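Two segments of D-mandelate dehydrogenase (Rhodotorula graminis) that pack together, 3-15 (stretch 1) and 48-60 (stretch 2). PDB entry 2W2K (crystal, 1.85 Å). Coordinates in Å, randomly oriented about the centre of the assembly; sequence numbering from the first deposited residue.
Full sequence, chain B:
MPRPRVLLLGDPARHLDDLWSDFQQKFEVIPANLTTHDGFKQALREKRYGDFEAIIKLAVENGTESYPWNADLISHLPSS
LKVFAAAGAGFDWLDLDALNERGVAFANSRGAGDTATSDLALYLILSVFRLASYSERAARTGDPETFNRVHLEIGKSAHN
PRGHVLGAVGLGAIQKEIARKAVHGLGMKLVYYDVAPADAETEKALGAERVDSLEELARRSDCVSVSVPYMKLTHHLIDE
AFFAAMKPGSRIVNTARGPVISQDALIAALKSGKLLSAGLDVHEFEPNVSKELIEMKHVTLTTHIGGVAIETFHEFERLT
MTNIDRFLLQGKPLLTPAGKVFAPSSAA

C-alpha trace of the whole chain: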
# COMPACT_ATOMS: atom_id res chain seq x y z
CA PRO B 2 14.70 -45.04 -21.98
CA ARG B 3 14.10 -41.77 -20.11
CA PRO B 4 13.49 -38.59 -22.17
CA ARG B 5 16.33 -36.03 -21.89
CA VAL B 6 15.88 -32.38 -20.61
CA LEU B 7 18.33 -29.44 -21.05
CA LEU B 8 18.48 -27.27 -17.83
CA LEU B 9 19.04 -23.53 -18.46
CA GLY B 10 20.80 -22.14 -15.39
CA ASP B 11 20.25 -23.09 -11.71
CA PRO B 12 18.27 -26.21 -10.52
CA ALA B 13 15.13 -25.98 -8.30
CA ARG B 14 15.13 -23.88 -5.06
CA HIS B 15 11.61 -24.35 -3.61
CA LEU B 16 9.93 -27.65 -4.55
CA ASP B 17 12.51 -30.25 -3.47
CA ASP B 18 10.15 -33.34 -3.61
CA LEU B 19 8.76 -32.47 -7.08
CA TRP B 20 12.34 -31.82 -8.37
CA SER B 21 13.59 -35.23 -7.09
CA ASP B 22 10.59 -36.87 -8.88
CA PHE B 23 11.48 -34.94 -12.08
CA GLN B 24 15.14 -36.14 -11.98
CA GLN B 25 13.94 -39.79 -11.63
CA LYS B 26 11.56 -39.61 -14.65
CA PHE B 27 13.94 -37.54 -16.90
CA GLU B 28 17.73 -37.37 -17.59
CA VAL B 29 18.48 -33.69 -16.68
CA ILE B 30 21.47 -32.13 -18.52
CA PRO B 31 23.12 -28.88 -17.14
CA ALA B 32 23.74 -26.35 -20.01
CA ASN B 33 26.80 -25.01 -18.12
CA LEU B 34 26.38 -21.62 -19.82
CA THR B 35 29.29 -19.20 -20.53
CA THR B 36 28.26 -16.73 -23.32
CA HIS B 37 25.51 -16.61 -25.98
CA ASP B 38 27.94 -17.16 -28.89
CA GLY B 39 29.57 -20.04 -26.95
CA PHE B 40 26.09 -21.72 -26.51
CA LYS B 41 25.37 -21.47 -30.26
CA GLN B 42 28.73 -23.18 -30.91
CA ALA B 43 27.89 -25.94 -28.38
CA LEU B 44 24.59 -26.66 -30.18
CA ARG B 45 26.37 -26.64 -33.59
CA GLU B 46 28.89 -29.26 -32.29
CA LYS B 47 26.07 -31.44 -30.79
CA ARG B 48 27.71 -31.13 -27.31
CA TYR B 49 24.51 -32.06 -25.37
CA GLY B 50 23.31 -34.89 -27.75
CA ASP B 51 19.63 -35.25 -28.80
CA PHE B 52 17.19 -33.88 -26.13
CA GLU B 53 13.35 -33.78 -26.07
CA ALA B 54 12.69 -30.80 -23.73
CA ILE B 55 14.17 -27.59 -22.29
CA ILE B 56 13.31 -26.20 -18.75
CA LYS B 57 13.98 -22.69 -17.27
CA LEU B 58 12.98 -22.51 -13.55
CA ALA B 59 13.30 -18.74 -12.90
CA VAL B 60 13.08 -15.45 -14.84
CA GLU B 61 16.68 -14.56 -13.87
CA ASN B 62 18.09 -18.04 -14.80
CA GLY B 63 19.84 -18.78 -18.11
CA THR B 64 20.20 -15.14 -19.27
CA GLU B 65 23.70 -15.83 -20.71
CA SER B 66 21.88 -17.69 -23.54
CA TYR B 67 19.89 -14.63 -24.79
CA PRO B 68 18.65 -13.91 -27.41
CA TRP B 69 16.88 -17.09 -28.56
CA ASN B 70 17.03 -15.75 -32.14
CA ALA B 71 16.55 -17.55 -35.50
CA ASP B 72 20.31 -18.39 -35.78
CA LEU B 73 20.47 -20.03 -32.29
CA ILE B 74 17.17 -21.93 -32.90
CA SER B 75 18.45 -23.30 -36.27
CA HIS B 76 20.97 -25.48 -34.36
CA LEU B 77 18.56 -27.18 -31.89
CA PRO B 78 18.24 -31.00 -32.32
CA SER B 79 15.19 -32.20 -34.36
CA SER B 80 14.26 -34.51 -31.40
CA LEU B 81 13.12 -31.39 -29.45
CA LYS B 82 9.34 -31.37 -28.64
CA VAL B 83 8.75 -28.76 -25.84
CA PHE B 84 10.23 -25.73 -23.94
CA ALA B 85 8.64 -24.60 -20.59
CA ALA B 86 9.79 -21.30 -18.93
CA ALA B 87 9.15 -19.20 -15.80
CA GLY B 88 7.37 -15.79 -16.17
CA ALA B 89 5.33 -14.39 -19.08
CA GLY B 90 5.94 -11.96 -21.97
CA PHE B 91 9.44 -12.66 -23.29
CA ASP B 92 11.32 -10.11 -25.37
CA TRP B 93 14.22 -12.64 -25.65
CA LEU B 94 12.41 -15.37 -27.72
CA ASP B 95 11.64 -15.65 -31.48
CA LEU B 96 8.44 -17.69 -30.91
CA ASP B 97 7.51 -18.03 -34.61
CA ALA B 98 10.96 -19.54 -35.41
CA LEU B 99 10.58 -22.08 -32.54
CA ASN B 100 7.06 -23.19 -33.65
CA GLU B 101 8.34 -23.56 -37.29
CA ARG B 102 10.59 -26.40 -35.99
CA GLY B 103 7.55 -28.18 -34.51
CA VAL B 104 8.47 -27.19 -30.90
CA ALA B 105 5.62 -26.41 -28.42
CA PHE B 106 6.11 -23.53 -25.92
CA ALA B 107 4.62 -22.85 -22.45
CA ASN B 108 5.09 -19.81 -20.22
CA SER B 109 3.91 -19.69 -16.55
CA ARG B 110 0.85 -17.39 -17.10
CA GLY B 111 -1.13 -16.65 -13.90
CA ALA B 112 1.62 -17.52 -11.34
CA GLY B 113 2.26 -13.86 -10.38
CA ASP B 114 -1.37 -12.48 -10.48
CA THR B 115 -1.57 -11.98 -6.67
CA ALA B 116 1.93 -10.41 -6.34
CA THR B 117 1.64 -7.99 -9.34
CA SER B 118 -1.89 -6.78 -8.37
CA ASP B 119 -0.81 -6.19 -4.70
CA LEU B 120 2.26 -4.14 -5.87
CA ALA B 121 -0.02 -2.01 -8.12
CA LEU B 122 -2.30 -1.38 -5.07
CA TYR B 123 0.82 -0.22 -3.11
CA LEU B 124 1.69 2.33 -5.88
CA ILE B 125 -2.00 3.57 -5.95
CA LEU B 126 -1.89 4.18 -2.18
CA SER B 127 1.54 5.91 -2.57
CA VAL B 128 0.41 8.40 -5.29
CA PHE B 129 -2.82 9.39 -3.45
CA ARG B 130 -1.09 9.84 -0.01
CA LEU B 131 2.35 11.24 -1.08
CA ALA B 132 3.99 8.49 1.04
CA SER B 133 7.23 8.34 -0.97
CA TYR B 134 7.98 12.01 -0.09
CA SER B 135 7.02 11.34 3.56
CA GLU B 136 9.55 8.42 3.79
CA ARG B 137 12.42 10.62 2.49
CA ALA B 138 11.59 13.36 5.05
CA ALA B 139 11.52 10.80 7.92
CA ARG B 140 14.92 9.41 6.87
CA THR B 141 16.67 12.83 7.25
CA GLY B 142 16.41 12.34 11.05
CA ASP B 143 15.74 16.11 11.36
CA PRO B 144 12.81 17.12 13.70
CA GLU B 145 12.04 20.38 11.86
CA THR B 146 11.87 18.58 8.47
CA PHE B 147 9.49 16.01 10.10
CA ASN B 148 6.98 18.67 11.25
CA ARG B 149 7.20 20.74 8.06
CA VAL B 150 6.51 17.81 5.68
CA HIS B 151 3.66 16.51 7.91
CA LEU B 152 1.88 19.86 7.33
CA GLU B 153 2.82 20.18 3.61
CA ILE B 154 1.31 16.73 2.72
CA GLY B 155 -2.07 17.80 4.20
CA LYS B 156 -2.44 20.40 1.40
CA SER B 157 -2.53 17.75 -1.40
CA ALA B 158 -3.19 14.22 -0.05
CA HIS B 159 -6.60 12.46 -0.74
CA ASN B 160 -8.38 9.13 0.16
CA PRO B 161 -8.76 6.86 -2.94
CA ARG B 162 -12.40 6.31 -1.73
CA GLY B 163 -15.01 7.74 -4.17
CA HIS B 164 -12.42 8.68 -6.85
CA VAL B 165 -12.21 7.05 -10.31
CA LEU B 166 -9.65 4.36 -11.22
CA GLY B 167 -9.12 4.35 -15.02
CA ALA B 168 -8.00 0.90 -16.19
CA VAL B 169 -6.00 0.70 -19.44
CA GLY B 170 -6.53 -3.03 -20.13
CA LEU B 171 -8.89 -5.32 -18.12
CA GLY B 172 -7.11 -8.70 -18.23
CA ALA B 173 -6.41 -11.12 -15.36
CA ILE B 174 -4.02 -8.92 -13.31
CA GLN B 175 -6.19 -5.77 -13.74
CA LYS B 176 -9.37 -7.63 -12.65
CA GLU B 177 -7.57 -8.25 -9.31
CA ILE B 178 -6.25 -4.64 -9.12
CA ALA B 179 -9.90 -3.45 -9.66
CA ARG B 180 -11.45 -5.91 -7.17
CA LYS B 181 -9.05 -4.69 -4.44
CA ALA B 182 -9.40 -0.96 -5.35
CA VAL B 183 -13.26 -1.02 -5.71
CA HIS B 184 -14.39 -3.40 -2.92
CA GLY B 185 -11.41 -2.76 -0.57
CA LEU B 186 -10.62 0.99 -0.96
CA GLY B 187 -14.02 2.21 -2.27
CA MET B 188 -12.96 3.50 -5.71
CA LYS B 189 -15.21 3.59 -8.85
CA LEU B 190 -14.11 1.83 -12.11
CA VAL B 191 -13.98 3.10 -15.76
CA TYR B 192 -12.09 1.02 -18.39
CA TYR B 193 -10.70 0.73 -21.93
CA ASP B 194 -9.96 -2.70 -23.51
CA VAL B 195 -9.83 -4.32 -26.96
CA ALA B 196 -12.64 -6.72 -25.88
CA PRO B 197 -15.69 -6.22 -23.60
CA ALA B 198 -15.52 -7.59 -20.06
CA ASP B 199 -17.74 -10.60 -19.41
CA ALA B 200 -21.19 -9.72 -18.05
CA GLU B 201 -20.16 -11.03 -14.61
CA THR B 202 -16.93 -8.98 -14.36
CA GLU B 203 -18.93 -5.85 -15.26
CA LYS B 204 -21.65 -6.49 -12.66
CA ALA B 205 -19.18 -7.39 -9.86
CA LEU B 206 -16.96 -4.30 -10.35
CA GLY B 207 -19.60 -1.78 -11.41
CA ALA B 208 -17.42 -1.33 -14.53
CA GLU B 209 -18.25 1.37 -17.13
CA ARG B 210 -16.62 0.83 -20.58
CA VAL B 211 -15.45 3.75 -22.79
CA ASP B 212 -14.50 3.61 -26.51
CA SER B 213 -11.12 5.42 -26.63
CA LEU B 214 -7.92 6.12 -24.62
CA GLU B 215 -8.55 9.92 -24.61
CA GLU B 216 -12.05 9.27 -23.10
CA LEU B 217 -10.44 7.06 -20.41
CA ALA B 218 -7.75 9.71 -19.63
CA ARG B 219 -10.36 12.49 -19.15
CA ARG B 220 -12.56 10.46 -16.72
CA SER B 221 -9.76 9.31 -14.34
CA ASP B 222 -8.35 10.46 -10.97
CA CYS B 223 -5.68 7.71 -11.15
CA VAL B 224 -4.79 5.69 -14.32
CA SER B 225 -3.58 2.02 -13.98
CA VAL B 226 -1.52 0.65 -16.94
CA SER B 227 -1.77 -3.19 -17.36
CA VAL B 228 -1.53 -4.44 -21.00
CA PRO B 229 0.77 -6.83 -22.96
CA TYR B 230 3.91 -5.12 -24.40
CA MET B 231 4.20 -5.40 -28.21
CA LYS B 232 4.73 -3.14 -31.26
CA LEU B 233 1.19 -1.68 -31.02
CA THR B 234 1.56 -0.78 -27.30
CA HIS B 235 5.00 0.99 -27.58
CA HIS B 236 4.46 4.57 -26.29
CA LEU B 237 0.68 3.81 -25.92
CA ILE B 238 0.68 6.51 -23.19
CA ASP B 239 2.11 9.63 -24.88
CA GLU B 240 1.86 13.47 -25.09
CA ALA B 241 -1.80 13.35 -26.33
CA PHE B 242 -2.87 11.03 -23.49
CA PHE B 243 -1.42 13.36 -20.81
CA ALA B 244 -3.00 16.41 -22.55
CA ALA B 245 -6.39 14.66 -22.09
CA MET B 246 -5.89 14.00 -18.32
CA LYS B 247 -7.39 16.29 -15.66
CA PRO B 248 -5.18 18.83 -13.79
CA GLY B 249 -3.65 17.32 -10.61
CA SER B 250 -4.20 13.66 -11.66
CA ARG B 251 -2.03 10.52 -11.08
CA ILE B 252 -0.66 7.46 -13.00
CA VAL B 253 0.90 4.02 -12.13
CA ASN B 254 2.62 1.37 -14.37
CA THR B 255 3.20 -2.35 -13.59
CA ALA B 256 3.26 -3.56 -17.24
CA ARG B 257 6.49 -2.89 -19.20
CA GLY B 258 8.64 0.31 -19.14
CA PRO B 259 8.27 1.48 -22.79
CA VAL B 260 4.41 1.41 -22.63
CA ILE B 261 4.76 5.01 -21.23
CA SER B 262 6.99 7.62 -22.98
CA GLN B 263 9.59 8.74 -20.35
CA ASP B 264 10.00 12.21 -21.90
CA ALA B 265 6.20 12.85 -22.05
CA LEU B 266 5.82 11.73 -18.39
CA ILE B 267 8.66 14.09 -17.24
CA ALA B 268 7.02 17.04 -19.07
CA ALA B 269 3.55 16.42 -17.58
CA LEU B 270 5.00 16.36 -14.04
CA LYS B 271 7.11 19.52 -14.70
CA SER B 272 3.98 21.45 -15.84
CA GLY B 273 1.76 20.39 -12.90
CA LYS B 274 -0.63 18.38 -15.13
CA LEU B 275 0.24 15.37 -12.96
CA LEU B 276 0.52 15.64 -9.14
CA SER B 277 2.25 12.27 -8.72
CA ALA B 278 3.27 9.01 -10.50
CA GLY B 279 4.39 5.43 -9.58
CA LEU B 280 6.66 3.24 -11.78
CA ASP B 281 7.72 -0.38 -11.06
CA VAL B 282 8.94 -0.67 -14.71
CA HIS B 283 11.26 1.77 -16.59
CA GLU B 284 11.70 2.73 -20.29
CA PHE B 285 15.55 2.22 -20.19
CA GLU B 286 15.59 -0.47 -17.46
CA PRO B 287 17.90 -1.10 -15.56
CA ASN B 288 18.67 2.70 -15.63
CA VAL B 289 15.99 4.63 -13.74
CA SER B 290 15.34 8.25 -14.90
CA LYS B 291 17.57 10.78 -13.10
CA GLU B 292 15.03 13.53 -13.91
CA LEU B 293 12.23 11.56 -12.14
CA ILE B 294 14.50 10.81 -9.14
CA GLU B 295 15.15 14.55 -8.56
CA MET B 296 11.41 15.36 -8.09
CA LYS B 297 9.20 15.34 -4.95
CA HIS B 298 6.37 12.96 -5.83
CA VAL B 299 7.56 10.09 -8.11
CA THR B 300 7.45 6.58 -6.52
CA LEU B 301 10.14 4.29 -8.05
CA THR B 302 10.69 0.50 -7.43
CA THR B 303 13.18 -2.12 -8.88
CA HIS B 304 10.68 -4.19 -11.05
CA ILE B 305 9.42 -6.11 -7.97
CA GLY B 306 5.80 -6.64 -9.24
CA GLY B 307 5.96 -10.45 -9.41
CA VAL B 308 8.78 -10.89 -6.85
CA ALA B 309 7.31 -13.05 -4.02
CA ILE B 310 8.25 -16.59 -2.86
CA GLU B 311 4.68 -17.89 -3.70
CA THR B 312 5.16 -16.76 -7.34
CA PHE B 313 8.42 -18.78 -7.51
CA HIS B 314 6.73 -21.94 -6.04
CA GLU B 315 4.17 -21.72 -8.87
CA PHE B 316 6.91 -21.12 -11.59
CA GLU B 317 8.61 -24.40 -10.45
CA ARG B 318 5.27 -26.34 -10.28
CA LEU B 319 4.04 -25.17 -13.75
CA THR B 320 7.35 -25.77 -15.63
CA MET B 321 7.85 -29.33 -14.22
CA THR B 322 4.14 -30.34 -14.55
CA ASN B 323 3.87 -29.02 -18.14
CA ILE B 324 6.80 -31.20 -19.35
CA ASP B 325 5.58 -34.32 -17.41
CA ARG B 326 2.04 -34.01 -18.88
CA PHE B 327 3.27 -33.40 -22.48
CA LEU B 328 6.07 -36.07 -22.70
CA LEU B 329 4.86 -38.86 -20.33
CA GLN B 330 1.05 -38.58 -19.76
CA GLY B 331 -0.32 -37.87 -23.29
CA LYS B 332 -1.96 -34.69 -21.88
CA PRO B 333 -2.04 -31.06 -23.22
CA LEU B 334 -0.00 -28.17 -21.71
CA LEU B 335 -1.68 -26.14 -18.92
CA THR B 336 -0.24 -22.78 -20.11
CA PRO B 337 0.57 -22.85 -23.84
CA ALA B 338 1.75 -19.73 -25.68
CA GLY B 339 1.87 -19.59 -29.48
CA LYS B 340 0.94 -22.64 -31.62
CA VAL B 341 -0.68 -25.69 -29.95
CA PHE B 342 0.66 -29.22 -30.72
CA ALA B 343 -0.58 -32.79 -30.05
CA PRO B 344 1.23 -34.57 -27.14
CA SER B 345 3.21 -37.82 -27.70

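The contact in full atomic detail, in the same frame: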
# COMPACT_ATOMS: atom_id res chain seq x y z
N ARG B 3 14.59 -43.06 -20.59
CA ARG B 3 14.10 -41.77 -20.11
C ARG B 3 14.30 -40.64 -21.13
O ARG B 3 15.40 -40.50 -21.68
CB ARG B 3 14.83 -41.37 -18.83
CG ARG B 3 14.83 -42.43 -17.73
CD ARG B 3 15.39 -41.86 -16.44
NE ARG B 3 16.83 -41.62 -16.53
CZ ARG B 3 17.55 -40.91 -15.67
NH1 ARG B 3 16.99 -40.35 -14.60
NH2 ARG B 3 18.85 -40.76 -15.88
N PRO B 4 13.26 -39.80 -21.36
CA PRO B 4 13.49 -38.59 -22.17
C PRO B 4 14.52 -37.66 -21.51
O PRO B 4 14.70 -37.71 -20.28
CB PRO B 4 12.11 -37.92 -22.21
CG PRO B 4 11.13 -39.09 -21.98
CD PRO B 4 11.85 -39.90 -20.93
N ARG B 5 15.19 -36.85 -22.32
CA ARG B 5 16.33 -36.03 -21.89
C ARG B 5 15.94 -34.52 -21.90
O ARG B 5 15.28 -34.05 -22.85
CB ARG B 5 17.55 -36.29 -22.82
CG ARG B 5 17.93 -37.82 -22.94
CD ARG B 5 19.20 -38.08 -23.84
NE ARG B 5 20.45 -37.78 -23.14
CZ ARG B 5 21.38 -36.89 -23.51
NH1 ARG B 5 21.27 -36.17 -24.63
NH2 ARG B 5 22.45 -36.72 -22.74
N VAL B 6 16.31 -33.79 -20.84
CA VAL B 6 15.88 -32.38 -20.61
C VAL B 6 17.09 -31.45 -20.37
O VAL B 6 17.87 -31.66 -19.41
CB VAL B 6 14.88 -32.29 -19.40
CG1 VAL B 6 14.37 -30.84 -19.16
CG2 VAL B 6 13.68 -33.26 -19.58
N LEU B 7 17.27 -30.43 -21.23
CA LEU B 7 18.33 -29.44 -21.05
C LEU B 7 17.89 -28.42 -19.97
O LEU B 7 16.83 -27.82 -20.11
CB LEU B 7 18.62 -28.69 -22.38
CG LEU B 7 19.82 -27.70 -22.31
CD1 LEU B 7 21.12 -28.48 -22.22
CD2 LEU B 7 19.83 -26.81 -23.56
N LEU B 8 18.73 -28.23 -18.94
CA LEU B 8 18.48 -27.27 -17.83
C LEU B 8 19.22 -25.96 -18.08
O LEU B 8 20.44 -25.96 -18.13
CB LEU B 8 18.96 -27.87 -16.49
CG LEU B 8 18.89 -26.98 -15.23
CD1 LEU B 8 17.44 -26.48 -14.97
CD2 LEU B 8 19.40 -27.72 -14.01
N LEU B 9 18.47 -24.86 -18.26
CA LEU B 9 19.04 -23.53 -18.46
C LEU B 9 19.24 -22.81 -17.13
O LEU B 9 18.28 -22.32 -16.51
CB LEU B 9 18.17 -22.65 -19.38
CG LEU B 9 17.93 -22.98 -20.86
CD1 LEU B 9 17.06 -21.86 -21.51
CD2 LEU B 9 19.24 -23.18 -21.64
N GLY B 10 20.49 -22.76 -16.68
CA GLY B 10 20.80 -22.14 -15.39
C GLY B 10 20.59 -23.02 -14.16
O GLY B 10 20.63 -24.27 -14.27
N ASP B 11 20.33 -22.39 -13.01
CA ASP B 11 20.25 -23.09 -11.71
C ASP B 11 19.12 -24.15 -11.60
O ASP B 11 18.05 -23.99 -12.20
CB ASP B 11 20.07 -22.07 -10.56
CG ASP B 11 21.35 -21.29 -10.21
OD1 ASP B 11 22.45 -21.65 -10.67
OD2 ASP B 11 21.23 -20.29 -9.47
N PRO B 12 19.34 -25.23 -10.81
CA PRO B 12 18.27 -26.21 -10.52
C PRO B 12 17.22 -25.63 -9.56
O PRO B 12 17.29 -24.44 -9.20
CB PRO B 12 19.03 -27.37 -9.86
CG PRO B 12 20.20 -26.67 -9.16
CD PRO B 12 20.61 -25.58 -10.14
N ALA B 13 16.26 -26.46 -9.13
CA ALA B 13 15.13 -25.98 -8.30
C ALA B 13 15.57 -25.45 -6.92
O ALA B 13 16.55 -25.92 -6.36
CB ALA B 13 14.05 -27.11 -8.15
N ARG B 14 14.85 -24.45 -6.40
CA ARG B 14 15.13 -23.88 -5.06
C ARG B 14 14.00 -24.05 -4.03
O ARG B 14 14.22 -23.82 -2.83
CB ARG B 14 15.46 -22.37 -5.18
CG ARG B 14 16.75 -22.03 -5.90
CD ARG B 14 16.77 -20.54 -6.32
NE ARG B 14 17.89 -20.24 -7.23
CZ ARG B 14 17.84 -19.35 -8.22
NH1 ARG B 14 16.73 -18.65 -8.45
NH2 ARG B 14 18.90 -19.16 -8.98
N HIS B 15 12.80 -24.40 -4.47
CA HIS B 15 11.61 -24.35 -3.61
C HIS B 15 10.92 -25.70 -3.44
O HIS B 15 10.60 -26.10 -2.31
CB HIS B 15 10.62 -23.25 -4.08
CG HIS B 15 11.24 -21.88 -4.13
ND1 HIS B 15 11.70 -21.30 -5.30
CD2 HIS B 15 11.53 -21.00 -3.14
CE1 HIS B 15 12.23 -20.12 -5.03
NE2 HIS B 15 12.13 -19.91 -3.73
N ARG B 48 27.07 -30.86 -28.61
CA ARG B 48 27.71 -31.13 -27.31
C ARG B 48 26.80 -31.83 -26.29
O ARG B 48 27.26 -32.67 -25.51
CB ARG B 48 28.27 -29.84 -26.68
CG ARG B 48 29.61 -29.35 -27.30
N TYR B 49 25.51 -31.49 -26.31
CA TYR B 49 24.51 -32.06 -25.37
C TYR B 49 23.79 -33.36 -25.87
O TYR B 49 22.98 -33.94 -25.14
CB TYR B 49 23.46 -30.98 -25.00
CG TYR B 49 24.04 -29.64 -24.54
CD1 TYR B 49 24.67 -29.51 -23.29
CD2 TYR B 49 23.94 -28.50 -25.36
CE1 TYR B 49 25.20 -28.26 -22.87
CE2 TYR B 49 24.45 -27.26 -24.95
CZ TYR B 49 25.07 -27.14 -23.72
OH TYR B 49 25.58 -25.92 -23.34
N GLY B 50 24.09 -33.80 -27.10
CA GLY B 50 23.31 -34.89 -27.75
C GLY B 50 21.89 -34.48 -28.13
O GLY B 50 21.54 -33.28 -28.07
N ASP B 51 21.06 -35.46 -28.51
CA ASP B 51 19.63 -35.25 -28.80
C ASP B 51 18.86 -35.10 -27.47
O ASP B 51 18.97 -35.97 -26.61
CB ASP B 51 19.04 -36.46 -29.53
CG ASP B 51 19.28 -36.45 -31.05
OD1 ASP B 51 20.09 -35.64 -31.56
OD2 ASP B 51 18.62 -37.27 -31.74
N PHE B 52 18.08 -34.02 -27.31
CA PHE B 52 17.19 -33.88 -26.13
C PHE B 52 15.75 -33.58 -26.59
O PHE B 52 15.54 -33.09 -27.72
CB PHE B 52 17.73 -32.84 -25.10
CG PHE B 52 18.14 -31.51 -25.69
CD1 PHE B 52 17.20 -30.47 -25.84
CD2 PHE B 52 19.48 -31.28 -26.06
CE1 PHE B 52 17.57 -29.22 -26.39
CE2 PHE B 52 19.88 -30.03 -26.61
CZ PHE B 52 18.93 -28.99 -26.75
N GLU B 53 14.77 -33.91 -25.73
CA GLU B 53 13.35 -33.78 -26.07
C GLU B 53 12.64 -32.57 -25.44
O GLU B 53 11.54 -32.19 -25.88
CB GLU B 53 12.58 -35.08 -25.70
CG GLU B 53 12.92 -36.31 -26.56
CD GLU B 53 14.33 -36.88 -26.33
OE1 GLU B 53 14.76 -37.04 -25.17
OE2 GLU B 53 14.99 -37.21 -27.33
N ALA B 54 13.24 -31.99 -24.39
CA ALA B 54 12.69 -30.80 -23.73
C ALA B 54 13.78 -29.84 -23.23
O ALA B 54 14.97 -30.22 -23.08
CB ALA B 54 11.75 -31.23 -22.54
N ILE B 55 13.37 -28.58 -22.98
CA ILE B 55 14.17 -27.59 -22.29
C ILE B 55 13.32 -27.02 -21.11
O ILE B 55 12.13 -26.73 -21.30
CB ILE B 55 14.55 -26.39 -23.25
CG1 ILE B 55 15.39 -26.86 -24.45
CG2 ILE B 55 15.30 -25.30 -22.46
CD1 ILE B 55 15.18 -25.96 -25.73
N ILE B 56 13.94 -26.83 -19.94
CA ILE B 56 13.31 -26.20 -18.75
C ILE B 56 14.12 -25.00 -18.19
O ILE B 56 15.38 -25.00 -18.17
CB ILE B 56 13.03 -27.29 -17.61
CG1 ILE B 56 11.95 -26.80 -16.61
CG2 ILE B 56 14.33 -27.80 -16.97
CD1 ILE B 56 11.40 -27.87 -15.59
N LYS B 57 13.40 -23.97 -17.76
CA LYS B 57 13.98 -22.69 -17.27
C LYS B 57 13.16 -22.29 -16.02
O LYS B 57 12.01 -21.80 -16.14
CB LYS B 57 13.90 -21.63 -18.40
CG LYS B 57 14.68 -20.27 -18.15
CD LYS B 57 14.27 -19.25 -19.25
CE LYS B 57 15.00 -17.88 -19.19
NZ LYS B 57 14.69 -17.04 -17.97
N LEU B 58 13.73 -22.54 -14.83
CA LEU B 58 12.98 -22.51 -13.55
C LEU B 58 12.73 -21.12 -12.93
O LEU B 58 11.91 -20.99 -12.00
CB LEU B 58 13.65 -23.43 -12.52
CG LEU B 58 13.68 -24.93 -12.88
CD1 LEU B 58 14.68 -25.71 -11.99
CD2 LEU B 58 12.32 -25.54 -12.73
N ALA B 59 13.43 -20.10 -13.43
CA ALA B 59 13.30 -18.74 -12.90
C ALA B 59 13.55 -17.70 -14.00
O ALA B 59 14.29 -17.95 -14.95
CB ALA B 59 14.28 -18.49 -11.72
N VAL B 60 12.97 -16.52 -13.83
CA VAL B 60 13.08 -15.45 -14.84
C VAL B 60 14.54 -15.02 -15.01
O VAL B 60 15.02 -14.78 -16.15
CB VAL B 60 12.16 -14.24 -14.47
CG1 VAL B 60 12.52 -13.00 -15.31
CG2 VAL B 60 10.69 -14.60 -14.68
O HOH W 1 24.83 -35.02 -22.49
O HOH W 2 16.61 -22.97 -14.52

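Stretch 2 meets stretch 1 as a parallel pair of strands, 54-57 beside 5-8, whose axes approach to 4.5 Å at 34°; 899 Å² is buried in all. The interface opens at Tyr 49. Its ring carries Leu 7 CD1 over one face, 3.9 Å from the centroid and 15° off the normal, while Tyr 49 O accepts a hydrogen bond from Arg 5 NH1 (2.9 Å, 164°). The same NH1 reaches Asp 51 O (3.0 Å, 163°). Both carbonyls lie near the guanidinium plane, where its N-H bonds point, so one long side chain ties down the turn. Gly 50 suits the bend between them: its phi is positive (69°), and an ideal CB would sit 2.9 Å from Arg 5 NH1, a clash.

Phe 52 (chi1 p) offers a ring face to Leu 7 CB, 4.2 Å from the centroid and 11° off the normal; buried Leu 7 thus meets two aromatic faces. Glu 53 OE1 accepts from Arg 5 N (2.9 Å, 164°), and Glu 53 N donates to Arg 5 O (2.9 Å).

The ladder follows: Ala 54 N to Arg 5 O (3.3 Å), Leu 7 N to Ala 54 O (3.0 Å), Ile 56 N to Leu 7 O (3.1 Å) and Leu 9 N to Ile 56 O (3.1 Å, 175°). Side chains alternate, all buried and fittingly apolar. Ala 54 and Ile 56 share a sheet face with Val 6 and Leu 8, Val 6 CG1 lying 3.7 Å from Ile 56 CG2; Ile 55 joins Leu 7 on the other, its CG2 3.9 Å from Leu 9 CG.

The end of Lys 57 leads away from stretch 1, NZ donating to Ala 59 O (3.2 Å). Beyond it, a water accepts from Leu 58 N (2.9 Å) and donates to Leu 9 O (2.7 Å) and Asp 11 O (2.9 Å), bridging the backbones. Leu 58 CD1 packs 3.4 Å from Ala 13 N.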